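Local coordinates for reticulocyte-binding protein 2a (Plasmodium vivax, PDB 4Z8N) that probably binds receptors on host red blood cells during parasite invasion, here represented by its largely helical erythrocyte-binding domain, at residues Q27-A32 and Y263-K268; N68-K73 and K112-A117; V159-E164 and N258-Y263; A179-G184 and E209-I214; N205-E210 and G281-N286. All coordinates share one frame; numbering follows the deposited sequence.

Overall arrangement
An elongated helical domain is held together by small contacts spread along its length, and five of them illustrate the principle. Contacts 1 and 3 join helices 26-37 and 149-162 to the long helix 246-297; they touch, share Tyr263 and have centres 10 Å apart. Contacts 4 and 5 form a second cluster, centres 8 Å apart, where helix 199-237 meets helices 168-194 and 246-297. Contacts 3 and 5 lie 33 Å apart, centre to centre, on opposite sides of the chain's centre, so the C-terminal helix spans both clusters. Contact 2, a disulfide, closes early in the sequence, before contacts 3, 4 and 5 open, and touches none of the others.

Contact 1 of 5, residues Q27-A32 and Y263-K268; sequences QMNYFA and YKFSLK
Asn29 and Phe265 bring helices 26-37 and 246-297 closest within these segments, their CA atoms 6.8 Å apart. From segment 27-32 Asn29 alone makes the contact. With CG swung anti to the backbone nitrogen (chi1 -156°), its amide reaches across to the other helix, where OD1 lies 3.6 Å from CD of Lys264, whose aliphatic chain runs fully extended past the amide. The other branch turns to Phe265: ND2 of Asn29 is 4.2 Å from CD1 of Phe265 and sits at the ring's edge, near its plane. No hydrogen bond spans the pair, and OD1 of Asn29 is buried without a polar partner in the model. Lys264 NZ instead makes a long, weak ion pair with Glu33. The next residue, Tyr30, packs on Phe254, Ala257 and Ala261 of helix 246-297, while Phe31 meets Phe129 of helix 119-136 edge-to-face, which leaves helix 26-37 wedged between these two helices.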
# COMPACT_ATOMS: atom_id res chain seq x y z
N GLN A 27 3.34 -1.19 11.08
CA GLN A 27 3.73 -1.08 12.49
C GLN A 27 4.50 0.21 12.76
O GLN A 27 4.35 0.82 13.82
CB GLN A 27 4.59 -2.28 12.91
CG GLN A 27 3.87 -3.63 12.89
CD GLN A 27 4.11 -4.41 11.60
OE1 GLN A 27 3.97 -3.87 10.50
NE2 GLN A 27 4.46 -5.68 11.74
N MET A 28 5.31 0.62 11.79
CA MET A 28 6.12 1.83 11.92
C MET A 28 5.22 3.05 11.95
O MET A 28 5.49 4.02 12.66
CB MET A 28 7.14 1.93 10.78
CG MET A 28 8.03 0.70 10.64
SD MET A 28 9.08 0.41 12.09
CE MET A 28 10.36 1.64 11.84
N ASN A 29 4.16 3.00 11.16
CA ASN A 29 3.15 4.04 11.17
C ASN A 29 2.46 4.09 12.53
O ASN A 29 2.19 5.16 13.07
CB ASN A 29 2.12 3.80 10.06
CG ASN A 29 1.42 5.07 9.63
OD1 ASN A 29 0.72 5.70 10.42
ND2 ASN A 29 1.59 5.44 8.37
N TYR A 30 2.18 2.91 13.07
CA TYR A 30 1.54 2.78 14.37
C TYR A 30 2.40 3.37 15.49
O TYR A 30 1.90 4.08 16.37
CB TYR A 30 1.23 1.31 14.66
CG TYR A 30 0.79 1.02 16.07
CD1 TYR A 30 -0.51 1.28 16.48
CD2 TYR A 30 1.67 0.47 17.00
CE1 TYR A 30 -0.92 1.02 17.77
CE2 TYR A 30 1.27 0.21 18.30
CZ TYR A 30 -0.03 0.48 18.68
OH TYR A 30 -0.44 0.22 19.96
N PHE A 31 3.70 3.09 15.46
CA PHE A 31 4.62 3.58 16.48
C PHE A 31 4.71 5.11 16.46
O PHE A 31 4.89 5.74 17.50
CB PHE A 31 6.00 2.96 16.31
CG PHE A 31 6.03 1.47 16.51
CD1 PHE A 31 5.17 0.86 17.41
CD2 PHE A 31 6.91 0.68 15.78
CE1 PHE A 31 5.20 -0.51 17.59
CE2 PHE A 31 6.94 -0.69 15.96
CZ PHE A 31 6.08 -1.29 16.87
N ALA A 32 4.57 5.69 15.27
CA ALA A 32 4.58 7.14 15.12
C ALA A 32 3.31 7.74 15.71
O ALA A 32 3.34 8.82 16.29
CB ALA A 32 4.72 7.52 13.65
N TYR A 263 -5.63 2.68 8.48
CA TYR A 263 -6.31 3.57 7.55
C TYR A 263 -5.31 4.48 6.83
O TYR A 263 -5.34 4.59 5.61
CB TYR A 263 -7.35 4.40 8.30
CG TYR A 263 -7.93 5.55 7.51
CD1 TYR A 263 -9.00 5.36 6.64
CD2 TYR A 263 -7.43 6.84 7.65
CE1 TYR A 263 -9.53 6.41 5.92
CE2 TYR A 263 -7.96 7.90 6.93
CZ TYR A 263 -9.01 7.67 6.07
OH TYR A 263 -9.54 8.72 5.36
N LYS A 264 -4.44 5.12 7.60
CA LYS A 264 -3.49 6.08 7.06
C LYS A 264 -2.46 5.43 6.14
O LYS A 264 -2.11 5.98 5.10
CB LYS A 264 -2.79 6.82 8.20
CG LYS A 264 -1.77 7.86 7.75
CD LYS A 264 -1.09 8.50 8.95
CE LYS A 264 -0.02 9.49 8.52
NZ LYS A 264 0.66 10.08 9.71
N PHE A 265 -1.96 4.27 6.55
CA PHE A 265 -0.95 3.54 5.80
C PHE A 265 -1.43 3.23 4.38
O PHE A 265 -0.67 3.35 3.42
CB PHE A 265 -0.58 2.24 6.54
CG PHE A 265 0.57 1.49 5.93
CD1 PHE A 265 1.86 1.98 6.01
CD2 PHE A 265 0.36 0.27 5.31
CE1 PHE A 265 2.92 1.28 5.47
CE2 PHE A 265 1.41 -0.44 4.76
CZ PHE A 265 2.69 0.07 4.84
N SER A 266 -2.70 2.85 4.24
CA SER A 266 -3.23 2.46 2.94
C SER A 266 -3.82 3.63 2.15
O SER A 266 -3.81 3.61 0.92
CB SER A 266 -4.29 1.37 3.11
OG SER A 266 -3.68 0.10 3.24
N LEU A 267 -4.32 4.64 2.86
CA LEU A 267 -4.91 5.81 2.20
C LEU A 267 -3.89 6.51 1.30
O LEU A 267 -4.20 6.86 0.16
CB LEU A 267 -5.45 6.80 3.23
CG LEU A 267 -6.07 8.08 2.67
CD1 LEU A 267 -7.32 7.76 1.86
CD2 LEU A 267 -6.38 9.07 3.78
N LYS A 268 -2.68 6.69 1.82
CA LYS A 268 -1.61 7.34 1.08
C LYS A 268 -1.31 6.63 -0.23
O LYS A 268 -0.99 7.26 -1.24
CB LYS A 268 -0.34 7.40 1.95
CG LYS A 268 0.86 8.02 1.26
CD LYS A 268 2.02 8.19 2.22
CE LYS A 268 3.09 7.13 1.99
NZ LYS A 268 4.21 7.28 2.95

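Contact 2 of 5, residues N68-K73 and K112-A117; sequences NSCVPK and KNCVQA
Cys70 and Cys114 meet with no aromatic ring or amide plane of either segment between them; the flat groups are at the periphery, with Tyr111 packed against Cys70 and Phe10 of strand 9-11 against Val115. The motif is a disulfide crosslink from a helix junction to a helix, seen directly in the structure, in which SG of Cys70 is bonded to SG of Cys114 at 2.1 Å. It ties the break between helices 42-69 and 71-85 to the end of helix 94-115, stapling together parts of the chain some forty residues apart. The two half-cystines are set differently. Cys114 holds its sulfur anti to its backbone nitrogen (chi1 177°), whereas that of Cys70 is anti to the carbonyl carbon (chi1 -59°). The bridge itself twists by -94°, close to the perpendicular setting that an unstrained disulfide prefers. The CA atoms of Cys70 and Cys114 are 6.0 Å apart. Ser69 OG comes no nearer than 4.4 Å to Cys114 SG and is hydrogen-bonded to Gln66 O. Gln66 also steadies the other side, its NE2 donating to the carbonyls of both Cys114 and Ala117. Beyond the bridge, the sulfur of Cys70 rests against Val115, SG lying 3.8 Å from its backbone N and 4.3 Å from its CG2.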
# COMPACT_ATOMS: atom_id res chain seq x y z
N ASN A 68 16.95 0.99 -0.38
CA ASN A 68 17.88 1.74 -1.23
C ASN A 68 18.77 0.82 -2.06
O ASN A 68 19.18 1.17 -3.16
CB ASN A 68 18.75 2.67 -0.38
CG ASN A 68 17.97 3.82 0.22
OD1 ASN A 68 16.87 4.13 -0.24
ND2 ASN A 68 18.53 4.46 1.24
N SER A 69 19.07 -0.36 -1.52
CA SER A 69 19.91 -1.33 -2.22
C SER A 69 19.13 -2.04 -3.33
O SER A 69 19.72 -2.71 -4.17
CB SER A 69 20.48 -2.35 -1.24
OG SER A 69 19.45 -3.16 -0.68
N CYS A 70 17.81 -1.89 -3.31
CA CYS A 70 16.95 -2.53 -4.30
C CYS A 70 16.70 -1.64 -5.50
O CYS A 70 16.08 -2.06 -6.48
CB CYS A 70 15.62 -2.93 -3.66
SG CYS A 70 15.77 -4.05 -2.26
N VAL A 71 17.18 -0.40 -5.42
CA VAL A 71 16.98 0.59 -6.48
C VAL A 71 17.54 0.16 -7.85
O VAL A 71 16.84 0.30 -8.86
CB VAL A 71 17.58 1.96 -6.09
CG1 VAL A 71 17.60 2.91 -7.27
CG2 VAL A 71 16.78 2.56 -4.93
N PRO A 72 18.79 -0.37 -7.90
CA PRO A 72 19.26 -0.83 -9.22
C PRO A 72 18.36 -1.91 -9.81
O PRO A 72 18.17 -1.95 -11.03
CB PRO A 72 20.65 -1.40 -8.91
CG PRO A 72 21.08 -0.69 -7.68
CD PRO A 72 19.84 -0.51 -6.88
N LYS A 73 17.81 -2.76 -8.96
CA LYS A 73 16.86 -3.78 -9.40
C LYS A 73 15.57 -3.13 -9.89
O LYS A 73 14.98 -3.58 -10.88
CB LYS A 73 16.57 -4.76 -8.26
CG LYS A 73 15.66 -5.90 -8.67
CD LYS A 73 16.30 -6.72 -9.77
CE LYS A 73 15.33 -6.96 -10.91
NZ LYS A 73 14.99 -5.71 -11.65
N LYS A 112 10.85 -8.02 -5.79
CA LYS A 112 9.98 -8.37 -4.67
C LYS A 112 10.75 -9.05 -3.55
O LYS A 112 10.54 -8.76 -2.37
CB LYS A 112 8.84 -9.28 -5.15
CG LYS A 112 7.93 -9.77 -4.03
CD LYS A 112 6.83 -10.68 -4.56
CE LYS A 112 5.89 -11.12 -3.45
NZ LYS A 112 4.81 -12.01 -3.95
N ASN A 113 11.66 -9.95 -3.91
CA ASN A 113 12.46 -10.67 -2.93
C ASN A 113 13.47 -9.77 -2.23
O ASN A 113 13.74 -9.93 -1.04
CB ASN A 113 13.17 -11.85 -3.58
CG ASN A 113 12.23 -12.99 -3.93
OD1 ASN A 113 11.19 -13.16 -3.29
ND2 ASN A 113 12.59 -13.77 -4.93
N CYS A 114 14.03 -8.83 -2.98
CA CYS A 114 14.97 -7.86 -2.43
C CYS A 114 14.25 -6.97 -1.42
O CYS A 114 14.80 -6.61 -0.38
CB CYS A 114 15.59 -7.03 -3.55
SG CYS A 114 16.72 -5.72 -3.01
N VAL A 115 13.00 -6.62 -1.74
CA VAL A 115 12.19 -5.78 -0.87
C VAL A 115 11.69 -6.55 0.35
O VAL A 115 11.74 -6.05 1.48
CB VAL A 115 10.99 -5.19 -1.64
CG1 VAL A 115 10.00 -4.52 -0.69
CG2 VAL A 115 11.47 -4.22 -2.70
N GLN A 116 11.23 -7.77 0.13
CA GLN A 116 10.68 -8.59 1.21
C GLN A 116 11.76 -9.33 2.00
O GLN A 116 11.44 -10.11 2.89
CB GLN A 116 9.68 -9.61 0.66
CG GLN A 116 8.32 -9.03 0.33
CD GLN A 116 7.34 -10.10 -0.10
OE1 GLN A 116 7.74 -11.21 -0.48
NE2 GLN A 116 6.05 -9.79 -0.04
N ALA A 117 13.03 -9.09 1.68
CA ALA A 117 14.12 -9.73 2.41
C ALA A 117 14.11 -9.27 3.86
O ALA A 117 13.79 -8.12 4.15
CB ALA A 117 15.46 -9.42 1.75

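Contact 3 of 5, residues V159-E164 and N258-Y263; sequences VERVKE and NFYATY
A helix-helix packing interface of the bundle joins helix 149-162 to helix 246-297: Arg161 and Val162 lie against Tyr260 and Tyr263, about one turn apart. Val162 uses one branch: its CG1 sits 3.7 Å from the centroid of the Tyr263 ring and 8° off the ring normal, a CH-pi contact almost exactly over the centre of one face. CG1 is placed there by being anti to the carbonyl carbon of Val162 (chi1 -60°). Farther along the same ring, the Tyr263 hydroxyl is buried without a polar partner in the model, its OH 3.6 Å from CA of Val162. Such helix-on-helix packing, aromatic on one side and aliphatic on the other, is part of the largely helical erythrocyte-binding domain; both segments lie in its Rh5 coiled-coil family region. Arg161 crosses Tyr260 at about a right angle. Its CD comes to 3.3 Å from the Tyr260 OH, so the extended aliphatic part carries much of the contact, while NH1 donates a weak, bent hydrogen bond to that same hydroxyl, 3.4 Å long. The guanidinium and ring planes are 39° apart. NH1 of Arg161 is also hydrogen-bonded to Tyr36 OH, and the Tyr260 ring stacks with Tyr158. Lys229 of helix 199-237 donates through NZ to the carbonyl of Val162.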
# COMPACT_ATOMS: atom_id res chain seq x y z
N VAL A 159 -11.68 10.28 14.15
CA VAL A 159 -13.00 10.29 13.52
C VAL A 159 -13.09 11.39 12.46
O VAL A 159 -13.53 11.15 11.34
CB VAL A 159 -14.12 10.47 14.57
CG1 VAL A 159 -15.41 10.95 13.92
CG2 VAL A 159 -14.35 9.18 15.34
N GLU A 160 -12.65 12.60 12.81
CA GLU A 160 -12.70 13.72 11.88
C GLU A 160 -11.81 13.49 10.66
O GLU A 160 -12.14 13.89 9.54
CB GLU A 160 -12.30 15.02 12.59
CG GLU A 160 -12.43 16.27 11.74
CD GLU A 160 -13.87 16.62 11.39
OE1 GLU A 160 -14.79 16.13 12.07
OE2 GLU A 160 -14.07 17.38 10.42
N ARG A 161 -10.68 12.82 10.87
CA ARG A 161 -9.75 12.55 9.78
C ARG A 161 -10.28 11.53 8.78
O ARG A 161 -10.11 11.71 7.58
CB ARG A 161 -8.40 12.09 10.35
CG ARG A 161 -7.58 13.22 10.94
CD ARG A 161 -6.30 12.72 11.58
NE ARG A 161 -5.49 13.82 12.09
CZ ARG A 161 -4.34 13.66 12.74
NH1 ARG A 161 -3.87 12.44 12.97
NH2 ARG A 161 -3.67 14.72 13.17
N VAL A 162 -10.92 10.47 9.26
CA VAL A 162 -11.42 9.44 8.36
C VAL A 162 -12.67 9.91 7.61
O VAL A 162 -13.03 9.35 6.58
CB VAL A 162 -11.74 8.12 9.10
CG1 VAL A 162 -10.49 7.57 9.76
CG2 VAL A 162 -12.86 8.32 10.11
N LYS A 163 -13.32 10.94 8.13
CA LYS A 163 -14.51 11.50 7.48
C LYS A 163 -14.13 12.48 6.37
O LYS A 163 -14.99 12.89 5.59
CB LYS A 163 -15.40 12.22 8.50
CG LYS A 163 -16.14 11.30 9.46
CD LYS A 163 -17.01 12.11 10.41
CE LYS A 163 -17.79 11.21 11.35
NZ LYS A 163 -18.57 12.00 12.35
N GLU A 164 -12.86 12.84 6.31
CA GLU A 164 -12.41 13.84 5.35
C GLU A 164 -12.50 13.35 3.90
O GLU A 164 -12.71 14.15 2.99
CB GLU A 164 -10.98 14.28 5.67
CG GLU A 164 -10.89 15.29 6.80
CD GLU A 164 -9.47 15.62 7.18
OE1 GLU A 164 -9.24 16.08 8.32
OE2 GLU A 164 -8.57 15.42 6.34
N ASN A 258 -4.06 1.77 16.23
CA ASN A 258 -3.88 0.73 15.22
C ASN A 258 -4.89 0.84 14.09
O ASN A 258 -4.56 0.62 12.93
CB ASN A 258 -3.95 -0.65 15.87
CG ASN A 258 -3.68 -1.77 14.89
OD1 ASN A 258 -2.54 -1.98 14.47
ND2 ASN A 258 -4.72 -2.51 14.52
N PHE A 259 -6.13 1.17 14.43
CA PHE A 259 -7.17 1.37 13.42
C PHE A 259 -6.84 2.55 12.51
O PHE A 259 -7.01 2.47 11.29
CB PHE A 259 -8.53 1.58 14.08
CG PHE A 259 -9.15 0.32 14.60
CD1 PHE A 259 -8.98 -0.88 13.94
CD2 PHE A 259 -9.91 0.33 15.76
CE1 PHE A 259 -9.55 -2.05 14.42
CE2 PHE A 259 -10.48 -0.83 16.25
CZ PHE A 259 -10.31 -2.02 15.57
N TYR A 260 -6.36 3.64 13.09
CA TYR A 260 -6.04 4.82 12.29
C TYR A 260 -4.76 4.62 11.49
O TYR A 260 -4.66 5.05 10.34
CB TYR A 260 -5.90 6.07 13.17
CG TYR A 260 -5.46 7.28 12.38
CD1 TYR A 260 -6.31 7.87 11.45
CD2 TYR A 260 -4.20 7.83 12.56
CE1 TYR A 260 -5.91 8.97 10.72
CE2 TYR A 260 -3.79 8.93 11.83
CZ TYR A 260 -4.65 9.50 10.91
OH TYR A 260 -4.25 10.60 10.19
N ALA A 261 -3.77 3.95 12.09
CA ALA A 261 -2.52 3.67 11.40
C ALA A 261 -2.75 2.81 10.17
O ALA A 261 -2.13 3.02 9.13
CB ALA A 261 -1.53 3.00 12.34
N THR A 262 -3.66 1.85 10.30
CA THR A 262 -4.05 0.98 9.19
C THR A 262 -4.72 1.79 8.08
O THR A 262 -4.42 1.62 6.90
CB THR A 262 -5.01 -0.13 9.66
OG1 THR A 262 -4.32 -0.97 10.60
CG2 THR A 262 -5.48 -0.97 8.48
N TYR A 263 -5.63 2.68 8.48
CA TYR A 263 -6.31 3.57 7.55
C TYR A 263 -5.31 4.48 6.83
O TYR A 263 -5.34 4.59 5.61
CB TYR A 263 -7.35 4.40 8.30
CG TYR A 263 -7.93 5.55 7.51
CD1 TYR A 263 -9.00 5.36 6.64
CD2 TYR A 263 -7.43 6.84 7.65
CE1 TYR A 263 -9.53 6.41 5.92
CE2 TYR A 263 -7.96 7.90 6.93
CZ TYR A 263 -9.01 7.67 6.07
OH TYR A 263 -9.54 8.72 5.36

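Contact 4 of 5, residues A179-G184 and E209-I214; sequences ASLQLG and EEMLDI
Leu181 fits closely against Met211 and Leu212, and this apolar packing is the tight half of the contact between helices 168-194 and 199-237. The short helical segments run antiparallel at 154°, with axes 10.2 Å apart. One methyl of Leu181, CD1, comes to 3.6 Å from CB of Met211, and the two side chains cross at about a right angle. The other methyl, CD2, is turned to the end of the methionine, 4.1 Å from SD of Met211, where the Met211 chain bends at its last torsion (chi3 72°). Leu212 instead slides past Leu181 in the opposite direction, its CD2 3.7 Å from CB of Leu181. Packing thins out toward solvent. Here Leu212 is only partly buried, and Gln182, an exposed residue, adds merely its aliphatic CG, 4.5 Å from Leu212 CD2. No hydrogen bond crosses between the segments, so apolar packing alone carries the contact. A third helix, 246-297, backs the buried side: Leu284 touches Leu181, Lys280 touches Met211, and Thr273 and Leu277 touch Ile214, so helix 246-297 packs against both partners.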
# COMPACT_ATOMS: atom_id res chain seq x y z
N ALA A 179 -13.88 -3.82 -14.59
CA ALA A 179 -14.86 -4.43 -15.48
C ALA A 179 -14.55 -4.14 -16.95
O ALA A 179 -14.62 -5.03 -17.79
CB ALA A 179 -16.26 -3.96 -15.13
N SER A 180 -14.19 -2.89 -17.25
CA SER A 180 -13.88 -2.51 -18.63
C SER A 180 -12.60 -3.19 -19.10
O SER A 180 -12.47 -3.53 -20.28
CB SER A 180 -13.76 -0.99 -18.77
OG SER A 180 -12.71 -0.47 -17.97
N LEU A 181 -11.66 -3.41 -18.18
CA LEU A 181 -10.43 -4.12 -18.50
C LEU A 181 -10.70 -5.59 -18.78
O LEU A 181 -10.07 -6.20 -19.64
CB LEU A 181 -9.42 -3.98 -17.36
CG LEU A 181 -8.79 -2.60 -17.18
CD1 LEU A 181 -7.93 -2.57 -15.93
CD2 LEU A 181 -7.97 -2.20 -18.41
N GLN A 182 -11.65 -6.17 -18.04
CA GLN A 182 -12.01 -7.57 -18.24
C GLN A 182 -12.71 -7.75 -19.58
O GLN A 182 -12.56 -8.78 -20.24
CB GLN A 182 -12.88 -8.06 -17.08
CG GLN A 182 -12.12 -8.19 -15.77
CD GLN A 182 -13.02 -8.50 -14.58
OE1 GLN A 182 -14.18 -8.08 -14.54
NE2 GLN A 182 -12.49 -9.24 -13.61
N LEU A 183 -13.47 -6.74 -19.98
CA LEU A 183 -14.07 -6.71 -21.31
C LEU A 183 -12.98 -6.63 -22.37
O LEU A 183 -13.03 -7.32 -23.38
CB LEU A 183 -15.03 -5.53 -21.44
CG LEU A 183 -15.48 -5.15 -22.85
CD1 LEU A 183 -16.29 -6.27 -23.49
CD2 LEU A 183 -16.29 -3.85 -22.82
N GLY A 184 -11.99 -5.77 -22.12
CA GLY A 184 -10.85 -5.62 -23.01
C GLY A 184 -10.10 -6.93 -23.21
O GLY A 184 -9.70 -7.25 -24.33
N GLU A 209 -2.90 -6.43 -18.33
CA GLU A 209 -2.60 -7.27 -17.17
C GLU A 209 -2.03 -6.48 -16.00
O GLU A 209 -2.40 -6.72 -14.84
CB GLU A 209 -1.62 -8.39 -17.54
CG GLU A 209 -1.46 -9.47 -16.45
CD GLU A 209 -0.88 -10.76 -17.01
OE1 GLU A 209 -0.77 -10.86 -18.25
OE2 GLU A 209 -0.54 -11.67 -16.22
N GLU A 210 -1.13 -5.54 -16.27
CA GLU A 210 -0.53 -4.77 -15.18
C GLU A 210 -1.54 -3.76 -14.63
O GLU A 210 -1.45 -3.38 -13.46
CB GLU A 210 0.77 -4.09 -15.63
CG GLU A 210 0.64 -3.01 -16.69
CD GLU A 210 1.99 -2.36 -17.01
OE1 GLU A 210 2.89 -2.37 -16.14
OE2 GLU A 210 2.15 -1.84 -18.14
N MET A 211 -2.51 -3.35 -15.44
CA MET A 211 -3.57 -2.49 -14.93
C MET A 211 -4.47 -3.26 -13.98
O MET A 211 -4.92 -2.73 -12.96
CB MET A 211 -4.38 -1.88 -16.07
CG MET A 211 -3.68 -0.71 -16.73
SD MET A 211 -4.67 0.12 -17.99
CE MET A 211 -5.88 0.97 -16.98
N LEU A 212 -4.73 -4.53 -14.30
CA LEU A 212 -5.50 -5.40 -13.42
C LEU A 212 -4.71 -5.68 -12.13
O LEU A 212 -5.29 -5.76 -11.05
CB LEU A 212 -5.86 -6.71 -14.13
CG LEU A 212 -6.95 -6.62 -15.21
CD1 LEU A 212 -7.08 -7.93 -15.96
CD2 LEU A 212 -8.28 -6.21 -14.61
N ASP A 213 -3.39 -5.82 -12.26
CA ASP A 213 -2.53 -6.04 -11.10
C ASP A 213 -2.52 -4.84 -10.16
O ASP A 213 -2.53 -4.99 -8.94
CB ASP A 213 -1.10 -6.35 -11.54
CG ASP A 213 -0.96 -7.73 -12.14
OD1 ASP A 213 -1.75 -8.62 -11.78
OD2 ASP A 213 -0.05 -7.92 -12.98
N ILE A 214 -2.47 -3.65 -10.74
CA ILE A 214 -2.55 -2.41 -9.98
C ILE A 214 -3.88 -2.33 -9.23
O ILE A 214 -3.92 -1.94 -8.07
CB ILE A 214 -2.39 -1.17 -10.89
CG1 ILE A 214 -0.96 -1.10 -11.44
CG2 ILE A 214 -2.72 0.10 -10.14
CD1 ILE A 214 -0.75 0.03 -12.43

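Contact 5 of 5, residues N205-E210 and G281-N286; sequences NFLQEE and GKLLAN
Leu207 points into the pair formed by Leu283 and Leu284, part of an antiparallel helix pairing within the helical bundle. Helices 199-237 and 246-297 follow each other in the chain, and these short segments pass at 152° with axes 10.1 Å apart. Leu207 and Leu283 cross at a slant, and a single methyl does the work. CD2 of Leu207 lies 3.6 Å from CG of Leu283 and, on the neighbouring residue, 3.7 Å from CB of Leu284. Reaching this far follows from its torsion: CG stands anti to the backbone nitrogen (chi1 -170°), and the branch extends toward the facing helix. Gln208 meets Leu284 at about a right angle, its aliphatic CG 4.1 Å from Leu284 CD1, so here the extended polar chain contributes by its hydrocarbon part. No hydrogen bond spans the segments. All four touching residues are buried: Glu85 of helix 71-85 packs on Leu207 and Leu283, while Val185 and Met188 of helix 168-194 pack on Gln208. The shortest approach reaches the backbone itself, with CD2 of Leu207 3.4 Å from the amide N of Leu284.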
# COMPACT_ATOMS: atom_id res chain seq x y z
N ASN A 205 -2.27 -6.52 -24.32
CA ASN A 205 -2.18 -7.67 -23.45
C ASN A 205 -1.34 -7.50 -22.18
O ASN A 205 -1.80 -7.85 -21.11
CB ASN A 205 -1.64 -8.77 -24.33
CG ASN A 205 -2.73 -9.56 -25.00
OD1 ASN A 205 -3.12 -10.56 -24.43
ND2 ASN A 205 -3.45 -8.92 -25.97
N PHE A 206 -0.14 -6.94 -22.29
CA PHE A 206 0.68 -6.65 -21.11
C PHE A 206 0.14 -5.50 -20.24
O PHE A 206 0.11 -5.58 -19.01
CB PHE A 206 2.10 -6.32 -21.54
CG PHE A 206 2.97 -5.77 -20.45
CD1 PHE A 206 3.47 -6.61 -19.47
CD2 PHE A 206 3.29 -4.43 -20.41
CE1 PHE A 206 4.27 -6.12 -18.47
CE2 PHE A 206 4.09 -3.93 -19.41
CZ PHE A 206 4.59 -4.78 -18.44
N LEU A 207 -0.27 -4.42 -20.91
CA LEU A 207 -0.79 -3.23 -20.23
C LEU A 207 -2.12 -3.48 -19.52
O LEU A 207 -2.29 -3.07 -18.37
CB LEU A 207 -0.94 -2.09 -21.24
CG LEU A 207 -1.25 -0.71 -20.65
CD1 LEU A 207 -0.33 -0.40 -19.49
CD2 LEU A 207 -1.10 0.33 -21.73
N GLN A 208 -2.98 -4.29 -20.12
CA GLN A 208 -4.21 -4.77 -19.50
C GLN A 208 -3.90 -5.58 -18.26
O GLN A 208 -4.56 -5.45 -17.27
CB GLN A 208 -5.08 -5.61 -20.43
CG GLN A 208 -5.88 -4.84 -21.44
CD GLN A 208 -6.55 -5.70 -22.50
OE1 GLN A 208 -7.30 -5.21 -23.29
NE2 GLN A 208 -6.26 -6.96 -22.51
N GLU A 209 -2.90 -6.43 -18.33
CA GLU A 209 -2.60 -7.27 -17.17
C GLU A 209 -2.03 -6.48 -16.00
O GLU A 209 -2.40 -6.72 -14.84
CB GLU A 209 -1.62 -8.39 -17.54
CG GLU A 209 -1.46 -9.47 -16.45
CD GLU A 209 -0.88 -10.76 -17.01
OE1 GLU A 209 -0.77 -10.86 -18.25
OE2 GLU A 209 -0.54 -11.67 -16.22
N GLU A 210 -1.13 -5.54 -16.27
CA GLU A 210 -0.53 -4.77 -15.18
C GLU A 210 -1.54 -3.76 -14.63
O GLU A 210 -1.45 -3.38 -13.46
CB GLU A 210 0.77 -4.09 -15.63
CG GLU A 210 0.64 -3.01 -16.69
CD GLU A 210 1.99 -2.36 -17.01
OE1 GLU A 210 2.89 -2.37 -16.14
OE2 GLU A 210 2.15 -1.84 -18.14
N GLY A 281 -3.89 3.95 -18.56
CA GLY A 281 -5.13 4.04 -19.33
C GLY A 281 -4.98 4.85 -20.60
O GLY A 281 -5.43 4.43 -21.67
N LYS A 282 -4.33 6.00 -20.49
CA LYS A 282 -4.06 6.84 -21.66
C LYS A 282 -3.27 6.07 -22.72
O LYS A 282 -3.58 6.13 -23.91
CB LYS A 282 -3.30 8.10 -21.26
CG LYS A 282 -2.66 8.83 -22.44
CD LYS A 282 -2.08 10.18 -22.03
CE LYS A 282 -1.39 10.85 -23.21
NZ LYS A 282 -0.96 12.24 -22.90
N LEU A 283 -2.26 5.33 -22.27
CA LEU A 283 -1.44 4.53 -23.17
C LEU A 283 -2.25 3.40 -23.80
O LEU A 283 -2.11 3.12 -24.99
CB LEU A 283 -0.23 3.95 -22.43
CG LEU A 283 0.69 3.03 -23.24
CD1 LEU A 283 1.17 3.71 -24.51
CD2 LEU A 283 1.86 2.58 -22.39
N LEU A 284 -3.09 2.76 -23.00
CA LEU A 284 -3.92 1.66 -23.48
C LEU A 284 -4.87 2.11 -24.57
O LEU A 284 -5.06 1.41 -25.57
CB LEU A 284 -4.71 1.04 -22.32
CG LEU A 284 -5.60 -0.14 -22.71
CD1 LEU A 284 -4.77 -1.29 -23.27
CD2 LEU A 284 -6.43 -0.62 -21.53
N ALA A 285 -5.48 3.28 -24.39
CA ALA A 285 -6.40 3.82 -25.39
C ALA A 285 -5.67 4.08 -26.70
O ALA A 285 -6.20 3.83 -27.78
CB ALA A 285 -7.05 5.09 -24.88
N ASN A 286 -4.44 4.58 -26.60
CA ASN A 286 -3.60 4.80 -27.77
C ASN A 286 -3.22 3.48 -28.44
O ASN A 286 -3.17 3.39 -29.67
CB ASN A 286 -2.34 5.57 -27.40
CG ASN A 286 -2.62 7.03 -27.11
OD1 ASN A 286 -3.50 7.64 -27.72
ND2 ASN A 286 -1.87 7.61 -26.18